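Local coordinates for aspartate-semialdehyde dehydrogenase (Vibrio cholerae, PDB 2QZ9) that catalyses the NADPH-dependent reductive dephosphorylation of L-aspartyl-4-phosphate to L-aspartate-semialdehyde, a step shared by lysine and methionine biosynthesis, and works as a homodimer, at the interface of chains A and B. Numbering follows the deposited sequence. Chains: chain A/B, Aspartate-semialdehyde dehydrogenase.

Contact 1: the interface of chains A and B. Residues chain A 278-281, 284-285, 296, 310; chain B 190-191, 196-200, 204.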
# COMPACT_ATOMS: atom_id res chain seq x y z
N ASP A 278 5.75 -7.28 16.27
CA ASP A 278 4.48 -7.88 15.88
C ASP A 278 3.52 -6.83 15.33
O ASP A 278 3.54 -5.67 15.75
CB ASP A 278 3.87 -8.69 17.03
CG ASP A 278 3.09 -9.90 16.53
OD1 ASP A 278 2.44 -10.58 17.36
OD2 ASP A 278 3.13 -10.16 15.30
N PHE A 279 2.71 -7.22 14.35
CA PHE A 279 1.78 -6.29 13.70
C PHE A 279 0.66 -7.11 13.09
O PHE A 279 0.88 -8.26 12.72
CB PHE A 279 2.49 -5.47 12.61
CG PHE A 279 3.41 -6.29 11.76
CD1 PHE A 279 2.93 -6.96 10.64
CD2 PHE A 279 4.76 -6.41 12.08
CE1 PHE A 279 3.77 -7.73 9.84
CE2 PHE A 279 5.62 -7.19 11.30
CZ PHE A 279 5.13 -7.85 10.18
N PRO A 280 -0.55 -6.51 12.95
CA PRO A 280 -1.60 -7.27 12.29
C PRO A 280 -1.49 -7.27 10.76
O PRO A 280 -1.01 -6.29 10.15
CB PRO A 280 -2.88 -6.54 12.74
CG PRO A 280 -2.45 -5.12 12.95
CD PRO A 280 -1.01 -5.18 13.41
N THR A 281 -1.93 -8.36 10.15
CA THR A 281 -2.12 -8.42 8.71
C THR A 281 -3.52 -8.91 8.39
O THR A 281 -4.14 -9.61 9.19
CB THR A 281 -1.11 -9.34 8.01
OG1 THR A 281 -1.31 -10.68 8.46
CG2 THR A 281 0.35 -8.88 8.27
N ARG A 284 -3.77 -12.91 8.22
CA ARG A 284 -3.44 -13.56 9.48
C ARG A 284 -4.33 -13.15 10.67
O ARG A 284 -4.77 -14.00 11.44
CB ARG A 284 -1.95 -13.40 9.77
CG ARG A 284 -1.39 -14.22 10.93
CD ARG A 284 -1.07 -13.29 12.08
NE ARG A 284 0.28 -13.48 12.58
CZ ARG A 284 0.94 -12.60 13.33
NH1 ARG A 284 0.40 -11.44 13.67
NH2 ARG A 284 2.18 -12.89 13.73
N ASP A 285 -4.61 -11.86 10.80
CA ASP A 285 -5.27 -11.36 12.01
C ASP A 285 -6.66 -10.76 11.82
O ASP A 285 -7.43 -10.70 12.78
CB ASP A 285 -4.38 -10.34 12.71
CG ASP A 285 -3.03 -10.91 13.07
OD1 ASP A 285 -2.05 -10.63 12.33
OD2 ASP A 285 -2.95 -11.66 14.07
N ARG A 296 2.70 -1.09 14.38
CA ARG A 296 3.68 -0.16 13.82
C ARG A 296 3.60 1.25 14.42
O ARG A 296 4.06 2.23 13.82
CB ARG A 296 3.59 -0.10 12.28
CG ARG A 296 3.80 -1.44 11.52
CD ARG A 296 5.23 -2.02 11.64
NE ARG A 296 6.26 -0.97 11.68
CZ ARG A 296 6.79 -0.37 10.61
NH1 ARG A 296 6.43 -0.71 9.38
NH2 ARG A 296 7.70 0.58 10.79
N TRP A 310 -0.28 1.51 11.77
CA TRP A 310 -0.78 0.59 10.74
C TRP A 310 -2.13 0.09 11.24
O TRP A 310 -2.22 -0.36 12.37
CB TRP A 310 0.22 -0.56 10.54
CG TRP A 310 -0.17 -1.72 9.61
CD1 TRP A 310 -0.51 -3.00 10.00
CD2 TRP A 310 -0.19 -1.73 8.17
NE1 TRP A 310 -0.77 -3.78 8.90
CE2 TRP A 310 -0.56 -3.04 7.76
CE3 TRP A 310 0.06 -0.76 7.18
CZ2 TRP A 310 -0.72 -3.40 6.42
CZ3 TRP A 310 -0.08 -1.12 5.85
CH2 TRP A 310 -0.46 -2.44 5.48
N SER B 190 8.11 -12.80 7.16
CA SER B 190 7.70 -12.89 8.56
C SER B 190 6.29 -13.44 8.72
O SER B 190 5.91 -13.91 9.80
CB SER B 190 7.83 -11.53 9.23
OG SER B 190 7.17 -10.53 8.47
N GLN B 191 5.51 -13.36 7.63
CA GLN B 191 4.11 -13.80 7.59
C GLN B 191 3.80 -14.30 6.18
O GLN B 191 4.63 -14.18 5.27
CB GLN B 191 3.15 -12.66 7.98
CG GLN B 191 3.36 -12.09 9.39
CD GLN B 191 2.14 -11.40 9.98
OE1 GLN B 191 2.24 -10.64 10.96
NE2 GLN B 191 0.98 -11.66 9.40
N ASN B 196 -1.92 -11.20 0.73
CA ASN B 196 -1.66 -10.52 2.01
C ASN B 196 -0.75 -9.30 1.82
O ASN B 196 -0.09 -9.18 0.80
CB ASN B 196 -1.01 -11.49 2.99
CG ASN B 196 -1.26 -11.14 4.44
OD1 ASN B 196 -2.17 -10.37 4.77
ND2 ASN B 196 -0.47 -11.72 5.32
N CYS B 197 -0.73 -8.41 2.81
CA CYS B 197 0.18 -7.27 2.81
C CYS B 197 0.90 -7.28 4.14
O CYS B 197 0.28 -7.47 5.18
CB CYS B 197 -0.57 -5.95 2.62
SG CYS B 197 -1.44 -5.79 1.06
N ILE B 198 2.22 -7.09 4.10
CA ILE B 198 3.05 -7.15 5.29
C ILE B 198 3.79 -5.81 5.47
O ILE B 198 4.72 -5.52 4.70
CB ILE B 198 4.09 -8.32 5.20
CG1 ILE B 198 3.41 -9.62 4.73
CG2 ILE B 198 4.80 -8.50 6.55
CD1 ILE B 198 4.37 -10.81 4.49
N PRO B 199 3.38 -5.01 6.48
CA PRO B 199 3.98 -3.68 6.72
C PRO B 199 5.36 -3.80 7.37
O PRO B 199 5.65 -3.12 8.37
CB PRO B 199 3.00 -3.05 7.71
CG PRO B 199 2.49 -4.22 8.49
CD PRO B 199 2.34 -5.32 7.48
N GLN B 200 6.19 -4.68 6.83
CA GLN B 200 7.56 -4.83 7.32
C GLN B 200 8.50 -5.32 6.23
O GLN B 200 8.29 -6.38 5.62
CB GLN B 200 7.60 -5.74 8.57
CG GLN B 200 9.02 -6.05 9.10
CD GLN B 200 9.44 -7.45 8.74
OE1 GLN B 200 8.82 -8.42 9.20
NE2 GLN B 200 10.47 -7.58 7.90
N PHE B 204 13.55 -4.31 12.22
CA PHE B 204 13.10 -3.15 13.01
C PHE B 204 14.23 -2.41 13.70
O PHE B 204 15.09 -3.03 14.33
CB PHE B 204 12.08 -3.58 14.07
CG PHE B 204 10.71 -3.86 13.51
CD1 PHE B 204 10.33 -5.16 13.19
CD2 PHE B 204 9.81 -2.82 13.29
CE1 PHE B 204 9.07 -5.42 12.66
CE2 PHE B 204 8.56 -3.07 12.77
CZ PHE B 204 8.18 -4.37 12.45
O HOH W 1 5.01 -10.63 12.62
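In this part of the homodimer interface a loop, helix 282-286 and two strands of chain A receive the segment around B:Pro199. The tight part is a CH-pi contact of proline on tryptophan: B:Pro199 lays its CB and CG over one face of the A:Trp310 indole, CG 3.3 Å from the centroid of the five-membered ring. The compact, rigid, puckered proline suits this face, offering C-H donors, and the indole is kept from turning by A:Trp310 NE1, which gives an in-plane hydrogen bond to A:Pro280 O (2.8 Å). A:Phe279, its CG in the crowded position between backbone N and carbonyl carbon (chi1 44°), meets B:Pro199 tip to tip, A:Phe279 CD1 lying 3.5 Å from B:Pro199 CG. Beside it, A:Arg296 bends at chi2 and chi3 so that NH1 donates to B:Pro199 O (2.7 Å) from above the carbonyl plane. The other side is polar and watered. B:Gln191 reaches out extended, NE2 bonding A:Thr281 OG1 at 2.7 Å (119° at H). Its amide stacks on the A:Arg284 guanidinium, OE1 above the centre, while A:Asp278 and A:Asp285 hold that guanidinium's edge. A water links B:Gln191 OE1 to A:Asp278 OD2. Apolar wedge and polar rim together support the dimer.

Contact 2: the interface of chains A and B. Residues chain A 171, 175-176, 179, 195, 241; chain B 171, 175-176, 179, 195, 241.
A hydrogen bond grips the hydroxyl OG1 of A:Thr175, which donates to A:Leu171 O one helical turn back at 2.6 Å, from above the carbonyl plane; B:Thr175 does the same in its own chain. This is a helix-to-helix contact across the two-fold axis of the aspartate-semialdehyde dehydrogenase dimer, formed by helices 165-179 of A and 164-179 of B. Threonine suits the place because OG1, beside the backbone N (A chi1 -57°), is spent within its own helix, leaving CG2, anti to that N, to face the partner. The two methyls meet at the crossing, A:Thr175 CG2 to B:Thr175 CG2 3.5 Å. A:Leu179 and B:Leu179 send CD1 obliquely toward the opposite threonine, and small A:Ala176 and B:Ala176 probably let the helices come close. On either flank the phenylalanines run alongside, pointing the same way: B:Phe241 tips its rim atom CE1 over the centre of the A:Phe195 ring, B:Phe241 CE1 3.6 Å from A:Phe195 CE2, and A:Phe241 does likewise to B:Phe195. Phenylalanine's broad flat face accepts a neighbouring C-H edge without a polar partner. A:Leu171 packs CD2 on a face of A:Phe241, likewise in B. No direct polar bond crosses; instead a water joins A:Phe241 N (2.8 Å) to B:Phe195 O (2.7 Å), with its twin opposite.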
# COMPACT_ATOMS: atom_id res chain seq x y z
N LEU A 171 -10.39 -11.56 -8.79
CA LEU A 171 -9.10 -11.90 -8.20
C LEU A 171 -8.78 -13.39 -8.33
O LEU A 171 -7.77 -13.73 -8.93
CB LEU A 171 -8.99 -11.46 -6.72
CG LEU A 171 -7.66 -11.79 -6.01
CD1 LEU A 171 -6.44 -11.23 -6.77
CD2 LEU A 171 -7.67 -11.32 -4.56
N THR A 175 -6.17 -15.00 -11.17
CA THR A 175 -4.99 -15.60 -10.56
C THR A 175 -4.78 -17.03 -11.07
O THR A 175 -3.64 -17.44 -11.33
CB THR A 175 -5.04 -15.52 -9.00
OG1 THR A 175 -5.18 -14.15 -8.59
CG2 THR A 175 -3.77 -16.07 -8.37
N ALA A 176 -5.88 -17.77 -11.23
CA ALA A 176 -5.84 -19.13 -11.79
C ALA A 176 -5.49 -19.14 -13.28
O ALA A 176 -4.65 -19.93 -13.71
CB ALA A 176 -7.16 -19.85 -11.54
N LEU A 179 -1.70 -18.34 -13.52
CA LEU A 179 -0.83 -19.42 -13.05
C LEU A 179 -0.80 -20.61 -14.00
O LEU A 179 0.25 -21.22 -14.21
CB LEU A 179 -1.21 -19.86 -11.63
CG LEU A 179 -0.87 -18.93 -10.45
CD1 LEU A 179 -1.16 -19.63 -9.14
CD2 LEU A 179 0.57 -18.43 -10.48
N PHE A 195 -1.82 -10.21 -8.64
CA PHE A 195 -0.40 -9.79 -8.54
C PHE A 195 -0.15 -8.34 -8.92
O PHE A 195 0.89 -8.02 -9.51
CB PHE A 195 0.51 -10.69 -9.39
CG PHE A 195 0.27 -12.15 -9.22
CD1 PHE A 195 -0.16 -12.92 -10.30
CD2 PHE A 195 0.50 -12.78 -8.00
CE1 PHE A 195 -0.38 -14.30 -10.16
CE2 PHE A 195 0.28 -14.15 -7.85
CZ PHE A 195 -0.16 -14.91 -8.94
N PHE A 241 -8.14 -10.85 -0.32
CA PHE A 241 -9.56 -11.22 -0.38
C PHE A 241 -10.40 -10.40 0.58
O PHE A 241 -11.25 -9.63 0.13
CB PHE A 241 -9.76 -12.74 -0.18
CG PHE A 241 -9.42 -13.55 -1.41
CD1 PHE A 241 -8.39 -14.47 -1.39
CD2 PHE A 241 -10.13 -13.36 -2.60
CE1 PHE A 241 -8.06 -15.20 -2.54
CE2 PHE A 241 -9.81 -14.09 -3.75
CZ PHE A 241 -8.77 -15.01 -3.72
N LEU B 171 5.94 -16.62 -3.13
CA LEU B 171 4.66 -16.11 -3.62
C LEU B 171 3.99 -17.05 -4.61
O LEU B 171 2.85 -17.45 -4.39
CB LEU B 171 4.78 -14.70 -4.23
CG LEU B 171 3.47 -14.09 -4.77
CD1 LEU B 171 2.41 -13.93 -3.68
CD2 LEU B 171 3.69 -12.78 -5.49
N THR B 175 0.58 -19.26 -3.40
CA THR B 175 -0.61 -18.94 -4.19
C THR B 175 -1.17 -20.20 -4.85
O THR B 175 -2.37 -20.46 -4.75
CB THR B 175 -0.33 -17.83 -5.22
OG1 THR B 175 0.14 -16.66 -4.54
CG2 THR B 175 -1.58 -17.46 -5.99
N ALA B 176 -0.30 -20.97 -5.49
CA ALA B 176 -0.64 -22.28 -6.07
C ALA B 176 -1.27 -23.22 -5.03
O ALA B 176 -2.36 -23.74 -5.25
CB ALA B 176 0.59 -22.93 -6.70
N LEU B 179 -4.85 -22.06 -3.78
CA LEU B 179 -5.88 -22.23 -4.81
C LEU B 179 -6.21 -23.71 -5.03
O LEU B 179 -7.18 -24.04 -5.73
CB LEU B 179 -5.45 -21.57 -6.14
CG LEU B 179 -5.46 -20.05 -6.32
CD1 LEU B 179 -5.01 -19.68 -7.73
CD2 LEU B 179 -6.81 -19.40 -6.01
N PHE B 195 -1.88 -13.32 -1.13
CA PHE B 195 -3.14 -12.63 -0.83
C PHE B 195 -3.09 -11.77 0.45
O PHE B 195 -4.10 -11.64 1.16
CB PHE B 195 -4.30 -13.65 -0.80
CG PHE B 195 -4.46 -14.43 -2.09
CD1 PHE B 195 -4.25 -15.81 -2.11
CD2 PHE B 195 -4.81 -13.78 -3.28
CE1 PHE B 195 -4.38 -16.54 -3.30
CE2 PHE B 195 -4.94 -14.49 -4.48
CZ PHE B 195 -4.72 -15.88 -4.49
N PHE B 241 4.86 -9.70 -8.08
CA PHE B 241 6.17 -10.25 -8.47
C PHE B 241 7.24 -9.20 -8.78
O PHE B 241 8.28 -9.20 -8.12
CB PHE B 241 6.05 -11.26 -9.64
CG PHE B 241 5.46 -12.58 -9.23
CD1 PHE B 241 4.18 -12.93 -9.63
CD2 PHE B 241 6.17 -13.45 -8.42
CE1 PHE B 241 3.62 -14.14 -9.24
CE2 PHE B 241 5.62 -14.67 -8.02
CZ PHE B 241 4.34 -15.01 -8.44
O HOH W 2 -6.64 -12.58 1.32
O HOH W 3 3.14 -9.22 -10.52

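Contact 3: the interface of chains A and B. Residues chain A 151, 153, 230-232, 251; chain B 151, 153, 249, 251, 300-303.
A:Arg151 starts with CG anti to the backbone N (chi1 176°) and runs extended to NE, then turns its guanidinium at chi4 (-102°), so that its tip reaches chain B. B:Asp300 also has CG anti to N (chi1 176°), and the two meet tip to tip in a salt bridge, A:Arg151 NH2 to the syn lone pair of B:Asp300 OD2 at 2.6 Å. A:Arg151 NE gives a nearly straight, in-plane bond to B:Ser302 OG (2.8 Å), whose own hydroxyl donates to B:Asp300 OD1 (2.6 Å); serine serves by accepting and donating at once. A:Arg151 NH1 turns to B:Glu251 OE2 (2.8 Å), striking it from above the carboxylate plane, while B:Arg151 NH1 uses the syn lone pair. B:Arg151 NH1 returns the exchange to A:Glu251 OE2 (2.7 Å). B:Glu251 OE2 and A:Glu251 OE2 lie 4.1 Å apart; if both are charged they would repel, and the arginines probably offset this. Over the faces of the A:Arg151 guanidinium sit A:Asn153 OD1 and, opposite, B:His303 CD2. A:Asn153 ND2 donates to B:His249 ND1 (2.8 Å), close to the ring plane, suggesting that this nitrogen is unprotonated. Two waters tie the oxygens of A:Asn153, B:Asn153, A:Glu251 and B:Glu251 together. This charged network joins strands and a loop of the two subunits, helping to hold the homodimer.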
# COMPACT_ATOMS: atom_id res chain seq x y z
N ARG A 151 -3.74 17.11 10.85
CA ARG A 151 -3.64 16.57 9.49
C ARG A 151 -3.40 15.05 9.46
O ARG A 151 -2.58 14.52 10.23
CB ARG A 151 -2.55 17.34 8.73
CG ARG A 151 -2.25 16.88 7.32
CD ARG A 151 -1.57 17.99 6.53
NE ARG A 151 -1.28 17.56 5.16
CZ ARG A 151 -0.09 17.19 4.72
NH1 ARG A 151 0.96 17.18 5.55
NH2 ARG A 151 0.07 16.82 3.45
N ASN A 153 -2.30 12.06 6.75
CA ASN A 153 -1.89 11.37 5.53
C ASN A 153 -2.20 9.88 5.67
O ASN A 153 -1.77 9.25 6.62
CB ASN A 153 -0.40 11.56 5.26
CG ASN A 153 -0.08 12.89 4.60
OD1 ASN A 153 0.52 13.77 5.22
ND2 ASN A 153 -0.47 13.04 3.35
N MET A 230 -7.47 18.11 8.48
CA MET A 230 -7.08 17.92 7.10
C MET A 230 -6.85 16.43 6.85
O MET A 230 -6.25 15.75 7.66
CB MET A 230 -5.85 18.77 6.80
CG MET A 230 -6.10 20.30 6.92
SD MET A 230 -7.38 20.94 5.80
CE MET A 230 -8.84 20.95 6.82
N VAL A 231 -7.38 15.92 5.74
CA VAL A 231 -7.27 14.50 5.44
C VAL A 231 -6.77 14.35 4.01
O VAL A 231 -7.36 14.89 3.08
CB VAL A 231 -8.63 13.73 5.63
CG1 VAL A 231 -8.44 12.22 5.46
CG2 VAL A 231 -9.25 14.05 6.99
N ASN A 232 -5.67 13.61 3.85
CA ASN A 232 -5.02 13.45 2.54
C ASN A 232 -4.86 11.97 2.20
O ASN A 232 -3.87 11.35 2.58
CB ASN A 232 -3.67 14.17 2.56
CG ASN A 232 -2.98 14.18 1.22
OD1 ASN A 232 -1.76 14.36 1.16
ND2 ASN A 232 -3.74 14.01 0.14
N GLU A 251 -0.50 14.12 12.16
CA GLU A 251 0.13 15.24 12.81
C GLU A 251 -0.83 15.70 13.89
O GLU A 251 -1.95 16.11 13.59
CB GLU A 251 0.41 16.35 11.81
CG GLU A 251 1.35 15.93 10.67
CD GLU A 251 1.23 16.80 9.44
OE1 GLU A 251 0.96 18.02 9.58
OE2 GLU A 251 1.40 16.27 8.32
N ARG B 151 9.08 18.29 3.15
CA ARG B 151 8.70 17.03 3.78
C ARG B 151 8.08 16.05 2.79
O ARG B 151 7.32 16.44 1.90
CB ARG B 151 7.77 17.29 4.98
CG ARG B 151 7.33 16.08 5.82
CD ARG B 151 6.70 16.55 7.13
NE ARG B 151 6.16 15.46 7.94
CZ ARG B 151 4.87 15.16 8.05
NH1 ARG B 151 3.94 15.86 7.39
NH2 ARG B 151 4.48 14.15 8.82
N ASN B 153 5.84 12.42 2.81
CA ASN B 153 5.21 11.20 3.32
C ASN B 153 5.17 10.18 2.18
O ASN B 153 4.73 10.48 1.07
CB ASN B 153 3.79 11.46 3.84
CG ASN B 153 3.78 12.03 5.25
OD1 ASN B 153 3.62 13.24 5.43
ND2 ASN B 153 3.96 11.16 6.25
N HIS B 249 3.36 11.72 -0.94
CA HIS B 249 2.65 12.96 -0.60
C HIS B 249 3.71 13.97 -0.15
O HIS B 249 4.19 13.90 0.97
CB HIS B 249 1.62 12.73 0.55
CG HIS B 249 0.56 11.70 0.24
ND1 HIS B 249 -0.36 11.28 1.18
CD2 HIS B 249 0.27 11.02 -0.89
CE1 HIS B 249 -1.17 10.39 0.64
NE2 HIS B 249 -0.80 10.20 -0.61
N GLU B 251 5.39 17.85 0.55
CA GLU B 251 5.18 19.24 0.90
C GLU B 251 6.35 20.06 0.34
O GLU B 251 7.50 19.80 0.68
CB GLU B 251 5.10 19.39 2.42
CG GLU B 251 3.99 18.56 3.04
CD GLU B 251 4.13 18.41 4.52
OE1 GLU B 251 4.68 19.34 5.17
OE2 GLU B 251 3.69 17.37 5.05
N ASP B 300 -2.56 18.55 -3.22
CA ASP B 300 -2.93 18.03 -1.93
C ASP B 300 -3.95 19.02 -1.32
O ASP B 300 -3.60 20.16 -1.00
CB ASP B 300 -1.66 17.93 -1.09
CG ASP B 300 -1.89 17.48 0.34
OD1 ASP B 300 -3.05 17.26 0.74
OD2 ASP B 300 -0.89 17.36 1.06
N ILE B 301 -5.19 18.57 -1.18
CA ILE B 301 -6.25 19.40 -0.59
C ILE B 301 -6.09 19.64 0.92
O ILE B 301 -6.76 20.50 1.48
CB ILE B 301 -7.64 18.82 -0.88
CG1 ILE B 301 -7.74 17.38 -0.35
CG2 ILE B 301 -7.92 18.87 -2.39
CD1 ILE B 301 -9.11 16.73 -0.55
N SER B 302 -5.20 18.89 1.56
CA SER B 302 -4.99 18.98 2.99
C SER B 302 -3.87 19.96 3.40
O SER B 302 -3.63 20.17 4.58
CB SER B 302 -4.70 17.58 3.56
OG SER B 302 -3.35 17.20 3.34
N HIS B 303 -3.21 20.56 2.41
CA HIS B 303 -2.02 21.38 2.64
C HIS B 303 -1.93 22.50 1.59
O HIS B 303 -2.39 22.32 0.46
CB HIS B 303 -0.77 20.50 2.55
CG HIS B 303 0.43 21.08 3.22
ND1 HIS B 303 1.35 21.87 2.55
CD2 HIS B 303 0.87 21.00 4.50
CE1 HIS B 303 2.30 22.24 3.39
NE2 HIS B 303 2.04 21.72 4.57
O HOH W 4 1.50 13.57 8.11
O HOH W 5 2.87 15.15 3.18

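All three contacts belong to one two-fold interface. The C-alpha centres of contact 1 and contact 2 are about 19 Å apart, those of contact 1 and contact 3 about 24 Å, and contact 2 and contact 3, farthest apart, about 34 Å. No residue is shared, but B:Phe195 of contact 2 directly precedes B:Asn196 of contact 1, so one loop serves both. Strand 292-299 of contact 1 leads into the loop whose B copy holds B:Asp300 to B:His303 of contact 3. Contact 1 has its centre about 11 Å from A:His244, which also begins strand 244-252 of contact 3; dimerisation may therefore steady the active site.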